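Side-chain contacts in SAM dependent methyltransferase (Aquifex aeolicus, PDB 3DH0), which binds S-adenosylmethionine in a Rossmann-like domain and probably transfers its methyl group to a substrate: residues Asp108-Ala113 with Glu127-Val132; Phe114-Leu119 with Trp162-Ile167. All blocks are in the same frame, centred on the assembly; numbering follows the deposited sequence.

Contact 1: residues Asp108-Ala113 with Glu127-Val132. With SAM (S-adenosylmethionine), chain C.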
ATOM      1  N   ASP A 108       1.578   0.056  12.745  1.00 24.89           N
ATOM      2  CA  ASP A 108       1.089   1.393  13.056  1.00 25.36           C
ATOM      3  C   ASP A 108       0.505   2.087  11.828  1.00 25.29           C
ATOM      4  O   ASP A 108      -0.477   2.832  11.907  1.00 23.62           O
ATOM      5  CB  ASP A 108       2.250   2.221  13.618  1.00 25.83           C
ATOM      6  CG  ASP A 108       2.898   1.569  14.825  1.00 27.22           C
ATOM      7  OD1 ASP A 108       2.207   1.410  15.856  1.00 27.96           O
ATOM      8  OD2 ASP A 108       4.094   1.214  14.742  1.00 26.56           O
ATOM      9  N   PHE A 109       1.125   1.815  10.690  1.00 26.41           N
ATOM     10  CA  PHE A 109       0.730   2.405   9.425  1.00 26.07           C
ATOM     11  C   PHE A 109       0.516   1.325   8.366  1.00 24.43           C
ATOM     12  O   PHE A 109       1.318   0.407   8.237  1.00 24.02           O
ATOM     13  CB  PHE A 109       1.841   3.353   8.969  1.00 28.30           C
ATOM     14  CG  PHE A 109       1.391   4.389   8.001  1.00 29.43           C
ATOM     15  CD1 PHE A 109       0.981   5.636   8.451  1.00 31.08           C
ATOM     16  CD2 PHE A 109       1.358   4.116   6.637  1.00 31.48           C
ATOM     17  CE1 PHE A 109       0.539   6.616   7.556  1.00 31.23           C
ATOM     18  CE2 PHE A 109       0.923   5.076   5.728  1.00 32.92           C
ATOM     19  CZ  PHE A 109       0.508   6.337   6.189  1.00 30.80           C
ATOM     20  N   ILE A 110      -0.573   1.433   7.621  1.00 22.33           N
ATOM     21  CA  ILE A 110      -0.862   0.491   6.551  1.00 22.47           C
ATOM     22  C   ILE A 110      -0.960   1.291   5.254  1.00 22.59           C
ATOM     23  O   ILE A 110      -1.812   2.156   5.101  1.00 23.58           O
ATOM     24  CB  ILE A 110      -2.182  -0.253   6.787  1.00 22.37           C
ATOM     25  CG1 ILE A 110      -2.159  -0.965   8.138  1.00 22.32           C
ATOM     26  CG2 ILE A 110      -2.396  -1.293   5.687  1.00 22.83           C
ATOM     27  CD1 ILE A 110      -3.545  -1.364   8.632  1.00 19.91           C
ATOM     28  N   PHE A 111      -0.071   0.999   4.321  1.00 22.12           N
ATOM     29  CA  PHE A 111      -0.020   1.695   3.044  1.00 22.24           C
ATOM     30  C   PHE A 111      -0.416   0.742   1.929  1.00 22.81           C
ATOM     31  O   PHE A 111       0.220  -0.295   1.731  1.00 24.17           O
ATOM     32  CB  PHE A 111       1.402   2.203   2.824  1.00 21.65           C
ATOM     33  CG  PHE A 111       1.627   2.860   1.509  1.00 22.31           C
ATOM     34  CD1 PHE A 111       0.902   3.985   1.143  1.00 23.10           C
ATOM     35  CD2 PHE A 111       2.619   2.388   0.655  1.00 23.26           C
ATOM     36  CE1 PHE A 111       1.163   4.642  -0.052  1.00 23.22           C
ATOM     37  CE2 PHE A 111       2.896   3.026  -0.540  1.00 23.02           C
ATOM     38  CZ  PHE A 111       2.166   4.163  -0.898  1.00 24.07           C
ATOM     39  N   MET A 112      -1.472   1.086   1.207  1.00 22.13           N
ATOM     40  CA  MET A 112      -1.938   0.249   0.114  1.00 22.23           C
ATOM     41  C   MET A 112      -1.920   1.047  -1.193  1.00 21.48           C
ATOM     42  O   MET A 112      -2.886   1.729  -1.519  1.00 20.86           O
ATOM     43  CB  MET A 112      -3.348  -0.246   0.427  1.00 20.90           C
ATOM     44  CG  MET A 112      -3.557  -1.710   0.112  1.00 21.76           C
ATOM     45  SD  MET A 112      -5.211  -2.284   0.487  1.00 22.94           S
ATOM     46  CE  MET A 112      -5.287  -2.028   2.208  1.00 15.84           C
ATOM     47  N   ALA A 113      -0.822   0.964  -1.939  1.00 21.05           N
ATOM     48  CA  ALA A 113      -0.707   1.713  -3.192  1.00 22.26           C
ATOM     49  C   ALA A 113      -1.068   0.936  -4.456  1.00 22.37           C
ATOM     50  O   ALA A 113      -0.339   0.049  -4.885  1.00 21.84           O
ATOM     51  CB  ALA A 113       0.698   2.289  -3.326  1.00 21.28           C
ATOM     52  N   GLU A 127     -10.506  -7.600   7.397  1.00 31.23           N
ATOM     53  CA  GLU A 127     -10.567  -8.151   8.743  1.00 31.85           C
ATOM     54  C   GLU A 127      -9.178  -8.606   9.145  1.00 32.31           C
ATOM     55  O   GLU A 127      -8.714  -8.331  10.259  1.00 32.45           O
ATOM     56  CB  GLU A 127     -11.531  -9.332   8.813  1.00 31.29           C
ATOM     57  CG  GLU A 127     -12.952  -8.962   8.489  1.00 35.33           C
ATOM     58  CD  GLU A 127     -13.479  -7.790   9.323  1.00 37.14           C
ATOM     59  OE1 GLU A 127     -13.519  -7.906  10.568  1.00 37.18           O
ATOM     60  OE2 GLU A 127     -13.860  -6.755   8.724  1.00 36.78           O
ATOM     61  N   GLU A 128      -8.508  -9.294   8.227  1.00 31.32           N
ATOM     62  CA  GLU A 128      -7.160  -9.775   8.495  1.00 31.14           C
ATOM     63  C   GLU A 128      -6.265  -8.566   8.797  1.00 30.68           C
ATOM     64  O   GLU A 128      -5.403  -8.624   9.671  1.00 28.85           O
ATOM     65  CB  GLU A 128      -6.645 -10.554   7.282  1.00 31.03           C
ATOM     66  CG  GLU A 128      -5.247 -11.146   7.414  1.00 33.01           C
ATOM     67  CD  GLU A 128      -5.092 -12.137   8.569  1.00 33.48           C
ATOM     68  OE1 GLU A 128      -6.084 -12.786   8.967  1.00 35.92           O
ATOM     69  OE2 GLU A 128      -3.960 -12.282   9.069  1.00 31.67           O
ATOM     70  N   LEU A 129      -6.502  -7.467   8.083  1.00 29.75           N
ATOM     71  CA  LEU A 129      -5.718  -6.255   8.269  1.00 30.47           C
ATOM     72  C   LEU A 129      -5.786  -5.653   9.677  1.00 30.30           C
ATOM     73  O   LEU A 129      -4.772  -5.211  10.209  1.00 29.10           O
ATOM     74  CB  LEU A 129      -6.142  -5.198   7.252  1.00 32.77           C
ATOM     75  CG  LEU A 129      -5.200  -4.906   6.076  1.00 33.32           C
ATOM     76  CD1 LEU A 129      -5.824  -3.829   5.235  1.00 33.74           C
ATOM     77  CD2 LEU A 129      -3.829  -4.453   6.559  1.00 33.49           C
ATOM     78  N   LYS A 130      -6.983  -5.621  10.266  1.00 30.64           N
ATOM     79  CA  LYS A 130      -7.174  -5.067  11.608  1.00 29.67           C
ATOM     80  C   LYS A 130      -6.394  -5.875  12.635  1.00 29.43           C
ATOM     81  O   LYS A 130      -5.853  -5.337  13.598  1.00 28.56           O
ATOM     82  CB  LYS A 130      -8.642  -5.102  12.021  1.00 29.58           C
ATOM     83  CG  LYS A 130      -9.647  -4.528  11.052  1.00 29.55           C
ATOM     84  CD  LYS A 130     -10.865  -4.066  11.849  1.00 30.74           C
ATOM     85  CE  LYS A 130     -12.157  -4.037  11.040  1.00 30.81           C
ATOM     86  NZ  LYS A 130     -12.806  -5.363  10.945  1.00 30.60           N
ATOM     87  N   ARG A 131      -6.358  -7.183  12.424  1.00 29.60           N
ATOM     88  CA  ARG A 131      -5.659  -8.071  13.331  1.00 29.70           C
ATOM     89  C   ARG A 131      -4.203  -7.659  13.486  1.00 29.85           C
ATOM     90  O   ARG A 131      -3.740  -7.419  14.606  1.00 30.53           O
ATOM     91  CB  ARG A 131      -5.746  -9.522  12.835  1.00 29.30           C
ATOM     92  CG  ARG A 131      -5.153 -10.519  13.809  1.00 28.38           C
ATOM     93  CD  ARG A 131      -5.230 -11.937  13.296  1.00 27.21           C
ATOM     94  NE  ARG A 131      -4.279 -12.187  12.221  1.00 26.08           N
ATOM     95  CZ  ARG A 131      -2.965 -12.041  12.339  1.00 25.63           C
ATOM     96  NH1 ARG A 131      -2.436 -11.643  13.488  1.00 27.22           N
ATOM     97  NH2 ARG A 131      -2.173 -12.296  11.310  1.00 24.48           N
ATOM     98  N   VAL A 132      -3.486  -7.564  12.368  1.00 29.16           N
ATOM     99  CA  VAL A 132      -2.078  -7.195  12.424  1.00 28.56           C
ATOM    100  C   VAL A 132      -1.915  -5.734  12.811  1.00 29.21           C
ATOM    101  O   VAL A 132      -0.850  -5.306  13.256  1.00 29.11           O
ATOM    102  CB  VAL A 132      -1.363  -7.452  11.067  1.00 27.64           C
ATOM    103  CG1 VAL A 132      -1.532  -8.899  10.655  1.00 24.51           C
ATOM    104  CG2 VAL A 132      -1.902  -6.518   9.996  1.00 27.03           C
TER
HETATM  105  N   SAM C 220       2.259  -0.874  -5.133  1.00 36.37           N
HETATM  106  CA  SAM C 220       3.283  -1.252  -6.155  1.00 37.77           C
HETATM  107  C   SAM C 220       4.077  -0.040  -6.583  1.00 39.30           C
HETATM  108  O   SAM C 220       3.803   1.051  -6.080  1.00 40.08           O
HETATM  109  OXT SAM C 220       4.986  -0.256  -7.448  1.00 42.12           O
HETATM  110  CB  SAM C 220       2.596  -1.869  -7.369  1.00 37.25           C
HETATM  111  CG  SAM C 220       1.575  -2.830  -6.911  1.00 35.07           C
HETATM  112  SD  SAM C 220       0.562  -3.741  -8.108  1.00 32.83           S
HETATM  113  CE  SAM C 220      -0.504  -2.462  -8.774  1.00 34.32           C
HETATM  114  C5' SAM C 220      -0.427  -4.668  -7.032  1.00 30.92           C
HETATM  115  C4' SAM C 220       0.254  -5.837  -6.352  1.00 28.67           C
HETATM  116  O4' SAM C 220      -0.739  -6.370  -5.482  1.00 27.92           O
HETATM  117  C3' SAM C 220       0.530  -7.019  -7.303  1.00 27.94           C
HETATM  118  O3' SAM C 220       1.982  -7.084  -7.404  1.00 25.83           O
HETATM  119  C2' SAM C 220       0.036  -8.261  -6.588  1.00 25.87           C
HETATM  120  O2' SAM C 220       0.850  -9.415  -6.572  1.00 25.94           O
HETATM  121  C1' SAM C 220      -0.393  -7.665  -5.211  1.00 27.95           C
HETATM  122  N9  SAM C 220      -1.548  -8.251  -4.559  1.00 28.48           N
HETATM  123  C8  SAM C 220      -2.782  -8.603  -5.068  1.00 28.94           C
HETATM  124  N7  SAM C 220      -3.585  -9.089  -4.174  1.00 28.30           N
HETATM  125  C5  SAM C 220      -2.843  -9.063  -2.994  1.00 28.79           C
HETATM  126  C6  SAM C 220      -3.143  -9.447  -1.655  1.00 29.45           C
HETATM  127  N6  SAM C 220      -4.344  -9.963  -1.312  1.00 28.65           N
HETATM  128  N1  SAM C 220      -2.161  -9.285  -0.686  1.00 30.09           N
HETATM  129  C2  SAM C 220      -0.971  -8.766  -1.073  1.00 29.55           C
HETATM  130  N3  SAM C 220      -0.595  -8.374  -2.295  1.00 28.67           N
HETATM  131  C4  SAM C 220      -1.583  -8.548  -3.216  1.00 28.08           C

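Contact 2: residues Phe114-Leu119 with Trp162-Ile167. With SAM (S-adenosylmethionine), chain C.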
ATOM      1  N   PHE A 114      -2.194   1.311  -5.055  1.00 24.17           N
ATOM      2  CA  PHE A 114      -2.700   0.682  -6.273  1.00 26.11           C
ATOM      3  C   PHE A 114      -2.946  -0.817  -6.146  1.00 26.75           C
ATOM      4  O   PHE A 114      -2.886  -1.544  -7.137  1.00 28.12           O
ATOM      5  CB  PHE A 114      -1.739   0.922  -7.443  1.00 25.11           C
ATOM      6  CG  PHE A 114      -1.466   2.369  -7.712  1.00 25.02           C
ATOM      7  CD1 PHE A 114      -0.248   2.940  -7.339  1.00 24.36           C
ATOM      8  CD2 PHE A 114      -2.427   3.165  -8.330  1.00 24.28           C
ATOM      9  CE1 PHE A 114       0.009   4.273  -7.576  1.00 25.33           C
ATOM     10  CE2 PHE A 114      -2.183   4.502  -8.576  1.00 24.21           C
ATOM     11  CZ  PHE A 114      -0.959   5.065  -8.200  1.00 25.04           C
ATOM     12  N   THR A 115      -3.239  -1.283  -4.944  1.00 26.28           N
ATOM     13  CA  THR A 115      -3.463  -2.700  -4.776  1.00 27.78           C
ATOM     14  C   THR A 115      -4.866  -3.069  -4.287  1.00 27.98           C
ATOM     15  O   THR A 115      -5.290  -4.216  -4.425  1.00 27.89           O
ATOM     16  CB  THR A 115      -2.343  -3.315  -3.853  1.00 28.85           C
ATOM     17  OG1 THR A 115      -2.746  -4.599  -3.344  1.00 29.66           O
ATOM     18  CG2 THR A 115      -2.039  -2.390  -2.708  1.00 30.70           C
ATOM     19  N   PHE A 116      -5.606  -2.107  -3.749  1.00 27.72           N
ATOM     20  CA  PHE A 116      -6.941  -2.401  -3.242  1.00 28.33           C
ATOM     21  C   PHE A 116      -7.879  -3.035  -4.270  1.00 30.68           C
ATOM     22  O   PHE A 116      -8.539  -4.033  -3.983  1.00 31.25           O
ATOM     23  CB  PHE A 116      -7.588  -1.140  -2.698  1.00 28.41           C
ATOM     24  CG  PHE A 116      -8.821  -1.398  -1.885  1.00 28.13           C
ATOM     25  CD1 PHE A 116      -8.723  -1.866  -0.577  1.00 29.12           C
ATOM     26  CD2 PHE A 116     -10.080  -1.178  -2.426  1.00 26.87           C
ATOM     27  CE1 PHE A 116      -9.866  -2.112   0.182  1.00 27.46           C
ATOM     28  CE2 PHE A 116     -11.227  -1.419  -1.684  1.00 27.63           C
ATOM     29  CZ  PHE A 116     -11.123  -1.888  -0.373  1.00 27.78           C
ATOM     30  N   HIS A 117      -7.950  -2.457  -5.464  1.00 32.61           N
ATOM     31  CA  HIS A 117      -8.822  -2.990  -6.510  1.00 34.20           C
ATOM     32  C   HIS A 117      -8.391  -4.381  -6.999  1.00 33.67           C
ATOM     33  O   HIS A 117      -9.073  -4.987  -7.820  1.00 34.14           O
ATOM     34  CB  HIS A 117      -8.854  -2.042  -7.712  1.00 36.01           C
ATOM     35  CG  HIS A 117      -7.559  -1.985  -8.455  1.00 39.69           C
ATOM     36  ND1 HIS A 117      -6.450  -1.327  -7.966  1.00 40.58           N
ATOM     37  CD2 HIS A 117      -7.164  -2.587  -9.605  1.00 40.48           C
ATOM     38  CE1 HIS A 117      -5.427  -1.531  -8.778  1.00 41.86           C
ATOM     39  NE2 HIS A 117      -5.835  -2.294  -9.778  1.00 42.23           N
ATOM     40  N   GLU A 118      -7.259  -4.881  -6.508  1.00 33.00           N
ATOM     41  CA  GLU A 118      -6.761  -6.196  -6.912  1.00 32.59           C
ATOM     42  C   GLU A 118      -7.107  -7.315  -5.917  1.00 33.43           C
ATOM     43  O   GLU A 118      -6.851  -8.492  -6.174  1.00 33.50           O
ATOM     44  CB  GLU A 118      -5.243  -6.153  -7.092  1.00 30.61           C
ATOM     45  CG  GLU A 118      -4.798  -5.880  -8.495  1.00 29.07           C
ATOM     46  CD  GLU A 118      -3.323  -6.143  -8.691  1.00 28.14           C
ATOM     47  OE1 GLU A 118      -2.850  -7.215  -8.279  1.00 25.48           O
ATOM     48  OE2 GLU A 118      -2.636  -5.277  -9.268  1.00 31.17           O
ATOM     49  N   LEU A 119      -7.683  -6.943  -4.782  1.00 33.97           N
ATOM     50  CA  LEU A 119      -8.042  -7.912  -3.755  1.00 35.51           C
ATOM     51  C   LEU A 119      -9.220  -8.821  -4.126  1.00 36.44           C
ATOM     52  O   LEU A 119     -10.309  -8.335  -4.442  1.00 36.60           O
ATOM     53  CB  LEU A 119      -8.377  -7.170  -2.457  1.00 35.50           C
ATOM     54  CG  LEU A 119      -7.296  -6.249  -1.878  1.00 34.81           C
ATOM     55  CD1 LEU A 119      -7.843  -5.443  -0.706  1.00 32.06           C
ATOM     56  CD2 LEU A 119      -6.114  -7.095  -1.448  1.00 34.95           C
ATOM     57  N   TRP A 162     -15.643   6.577  -4.315  1.00 43.54           N
ATOM     58  CA  TRP A 162     -16.948   6.379  -3.738  1.00 44.45           C
ATOM     59  C   TRP A 162     -17.113   4.941  -3.243  1.00 44.01           C
ATOM     60  O   TRP A 162     -17.350   4.720  -2.058  1.00 43.59           O
ATOM     61  CB  TRP A 162     -17.992   6.784  -4.782  1.00 48.10           C
ATOM     62  CG  TRP A 162     -17.798   8.232  -5.225  1.00 51.89           C
ATOM     63  CD1 TRP A 162     -17.983   9.348  -4.454  1.00 52.72           C
ATOM     64  CD2 TRP A 162     -17.324   8.709  -6.508  1.00 54.15           C
ATOM     65  NE1 TRP A 162     -17.660  10.483  -5.167  1.00 53.56           N
ATOM     66  CE2 TRP A 162     -17.254  10.124  -6.427  1.00 54.90           C
ATOM     67  CE3 TRP A 162     -16.958   8.078  -7.714  1.00 55.47           C
ATOM     68  CZ2 TRP A 162     -16.825  10.931  -7.519  1.00 55.17           C
ATOM     69  CZ3 TRP A 162     -16.530   8.886  -8.809  1.00 55.20           C
ATOM     70  CH2 TRP A 162     -16.472  10.294  -8.694  1.00 55.46           C
ATOM     71  N   GLU A 163     -16.958   3.958  -4.125  1.00 44.13           N
ATOM     72  CA  GLU A 163     -17.099   2.548  -3.727  1.00 43.42           C
ATOM     73  C   GLU A 163     -16.146   2.162  -2.592  1.00 42.87           C
ATOM     74  O   GLU A 163     -16.570   1.660  -1.556  1.00 43.54           O
ATOM     75  CB  GLU A 163     -16.826   1.626  -4.914  1.00 43.60           C
ATOM     76  CG  GLU A 163     -17.810   1.726  -6.047  1.00 43.75           C
ATOM     77  CD  GLU A 163     -17.107   1.659  -7.377  1.00 44.98           C
ATOM     78  OE1 GLU A 163     -16.286   2.567  -7.628  1.00 44.90           O
ATOM     79  OE2 GLU A 163     -17.353   0.713  -8.162  1.00 44.82           O
ATOM     80  N   VAL A 164     -14.855   2.381  -2.802  1.00 40.88           N
ATOM     81  CA  VAL A 164     -13.857   2.059  -1.800  1.00 40.26           C
ATOM     82  C   VAL A 164     -14.268   2.468  -0.382  1.00 40.59           C
ATOM     83  O   VAL A 164     -14.420   1.620   0.491  1.00 41.17           O
ATOM     84  CB  VAL A 164     -12.502   2.727  -2.135  1.00 39.19           C
ATOM     85  CG1 VAL A 164     -11.462   2.384  -1.069  1.00 38.34           C
ATOM     86  CG2 VAL A 164     -12.029   2.266  -3.495  1.00 38.36           C
ATOM     87  N   GLY A 165     -14.442   3.765  -0.158  1.00 40.69           N
ATOM     88  CA  GLY A 165     -14.796   4.246   1.168  1.00 40.77           C
ATOM     89  C   GLY A 165     -16.078   3.684   1.744  1.00 40.52           C
ATOM     90  O   GLY A 165     -16.389   3.868   2.927  1.00 40.67           O
ATOM     91  N   LEU A 166     -16.834   2.997   0.902  1.00 40.60           N
ATOM     92  CA  LEU A 166     -18.094   2.403   1.322  1.00 39.70           C
ATOM     93  C   LEU A 166     -17.745   1.051   1.927  1.00 38.74           C
ATOM     94  O   LEU A 166     -18.221   0.674   3.006  1.00 38.19           O
ATOM     95  CB  LEU A 166     -18.991   2.238   0.102  1.00 40.27           C
ATOM     96  CG  LEU A 166     -20.497   2.154   0.320  1.00 42.69           C
ATOM     97  CD1 LEU A 166     -21.176   3.370  -0.330  1.00 41.27           C
ATOM     98  CD2 LEU A 166     -21.024   0.834  -0.276  1.00 43.62           C
ATOM     99  N   ILE A 167     -16.887   0.338   1.207  1.00 37.16           N
ATOM    100  CA  ILE A 167     -16.419  -0.972   1.611  1.00 35.83           C
ATOM    101  C   ILE A 167     -15.735  -0.844   2.956  1.00 35.53           C
ATOM    102  O   ILE A 167     -15.979  -1.619   3.871  1.00 36.50           O
ATOM    103  CB  ILE A 167     -15.432  -1.527   0.579  1.00 34.35           C
ATOM    104  CG1 ILE A 167     -16.121  -1.616  -0.778  1.00 32.93           C
ATOM    105  CG2 ILE A 167     -14.947  -2.898   0.999  1.00 34.15           C
ATOM    106  CD1 ILE A 167     -15.257  -2.179  -1.858  1.00 32.69           C
TER
HETATM  107  N   SAM C 220       2.259  -0.874  -5.133  1.00 36.37           N
HETATM  108  CA  SAM C 220       3.283  -1.252  -6.155  1.00 37.77           C
HETATM  109  C   SAM C 220       4.077  -0.040  -6.583  1.00 39.30           C
HETATM  110  O   SAM C 220       3.803   1.051  -6.080  1.00 40.08           O
HETATM  111  OXT SAM C 220       4.986  -0.256  -7.448  1.00 42.12           O
HETATM  112  CB  SAM C 220       2.596  -1.869  -7.369  1.00 37.25           C
HETATM  113  CG  SAM C 220       1.575  -2.830  -6.911  1.00 35.07           C
HETATM  114  SD  SAM C 220       0.562  -3.741  -8.108  1.00 32.83           S
HETATM  115  CE  SAM C 220      -0.504  -2.462  -8.774  1.00 34.32           C
HETATM  116  C5' SAM C 220      -0.427  -4.668  -7.032  1.00 30.92           C
HETATM  117  C4' SAM C 220       0.254  -5.837  -6.352  1.00 28.67           C
HETATM  118  O4' SAM C 220      -0.739  -6.370  -5.482  1.00 27.92           O
HETATM  119  C3' SAM C 220       0.530  -7.019  -7.303  1.00 27.94           C
HETATM  120  O3' SAM C 220       1.982  -7.084  -7.404  1.00 25.83           O
HETATM  121  C2' SAM C 220       0.036  -8.261  -6.588  1.00 25.87           C
HETATM  122  O2' SAM C 220       0.850  -9.415  -6.572  1.00 25.94           O
HETATM  123  C1' SAM C 220      -0.393  -7.665  -5.211  1.00 27.95           C
HETATM  124  N9  SAM C 220      -1.548  -8.251  -4.559  1.00 28.48           N
HETATM  125  C8  SAM C 220      -2.782  -8.603  -5.068  1.00 28.94           C
HETATM  126  N7  SAM C 220      -3.585  -9.089  -4.174  1.00 28.30           N
HETATM  127  C5  SAM C 220      -2.843  -9.063  -2.994  1.00 28.79           C
HETATM  128  C6  SAM C 220      -3.143  -9.447  -1.655  1.00 29.45           C
HETATM  129  N6  SAM C 220      -4.344  -9.963  -1.312  1.00 28.65           N
HETATM  130  N1  SAM C 220      -2.161  -9.285  -0.686  1.00 30.09           N
HETATM  131  C2  SAM C 220      -0.971  -8.766  -1.073  1.00 29.55           C
HETATM  132  N3  SAM C 220      -0.595  -8.374  -2.295  1.00 28.67           N
HETATM  133  C4  SAM C 220      -1.583  -8.548  -3.216  1.00 28.08           C

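Contact 1: residues Asp108-Ala113 with Glu127-Val132
Glu128 OE2, on the helix that brings Leu129 against Ile110 and Met112, is gripped by both NE and NH2 of Arg131. The guanidinium comes side-on, both nitrogens reaching this one oxygen from the same face of the carboxylate. Arg131 NH2 lies 2.9 Å from Glu128 OE2, nearly in line with its C-O bond (N-H...O angle 146°). Arg131 NE, 3.2 Å from Glu128 OE2, meets it from above the carboxylate plane. The backbone N of Ile100 also donates to OE2, while Asp104 and the carbonyl of Leu102 hold other N-H groups of Arg131, so these long polar chains tie the helix to the segment before the strand. A neighbouring salt bridge, shifted back by one residue, has Lys130 NZ 2.7 Å from Glu127 OE1.

Between helix and strand the contact is made by apolar side chains, and the branched Leu129 divides its methyls between two strand residues. Its CD2 lies 3.6 Å from Ile110 CG2 and 3.7 Å from Ile110 CD1, the two side chains sliding past each other in opposite directions. With Ile110 CG1 beside the backbone N (chi1 -56°), CG2 stands anti to that N, and the branch methyl CG2 and the end methyl CD1 both touch Leu129. Met112 instead meets leucine tip to tip: its chain bends at the thioether (chi3 -62°) and sets CE 3.6 Å from Leu129 CD1. A flexible methionine suits this reach across the helix-sheet interface, as a beta-branched isoleucine suits the strand.

Beyond Met112 the strand ends at Ala113, whose carbonyl O accepts a 2.8 Å bond from the amino N of SAM. A central parallel strand, backed by a helix and ending at the cofactor, is characteristic of the Rossmann-like fold of SAM-dependent methyltransferases.

Contact 2: residues Phe114-Leu119 with Trp162-Ile167
Phe116 turns its ring to the helix 161-170, where Val164 and Ile167 receive it. This is the close-packed part of the contact. Val164 CG1 sits 3.9 Å from Phe116 CE2 and makes an off-centre CH-pi contact, 28° from the ring normal. Ile167 CD1 comes instead to the ring edge, near its plane, 4.1 Å from CE2 of Phe116. Holding CG opposite the backbone N (chi1 -167°) lays the ring beside Val164 and Ile167, while Phe114, Thr115, Glu118 and Leu119 of the same loop line the SAM pocket. Tyr159, Ile141 and Leu126 pack round the ring too, so a large flat apolar residue fits here.

The far side of the helix is looser: Trp162 and Leu166 lie exposed there, and Gly165 between them adds no side chain.

On the cofactor side, Thr115 OG1 makes only a weak 3.4 Å bond to SAM O4'. Glu118 extends its carboxylate along the ribose, OE2 lying 3.2 Å from SAM C5', while OE1 accepts from the backbone N of Phe7. Putting an alanine at Glu118 would probably leave that N-H without its mate and open a gap beside the ribose.

Between loop and helix, the chemistry is entirely apolar, which implies that exclusion of water and complementary shape, rather than directional bonds, hold the two together.

The two contacts interleave along the chain: strand segment 108-113 runs straight into loop 114-119, then come 127-132 and finally 162-167. They lie about 14 Å apart, centre to centre, yet they touch where Met112 SD lies 4.3 Å from Leu119 CD1. Strand 107-113 stands between strands 40-43 and 137-144 of the mixed seven-stranded sheet. Contact 1 joins it to helix 122-132, and contact 2 joins the loop at its end to helix 161-170; Phe116, which also packs on Leu126, bridges both helices. Each contact also reaches SAM, so the end of the strand and the loop after it line the cofactor pocket while Ile110, Met112 and Phe116 pack against the helices.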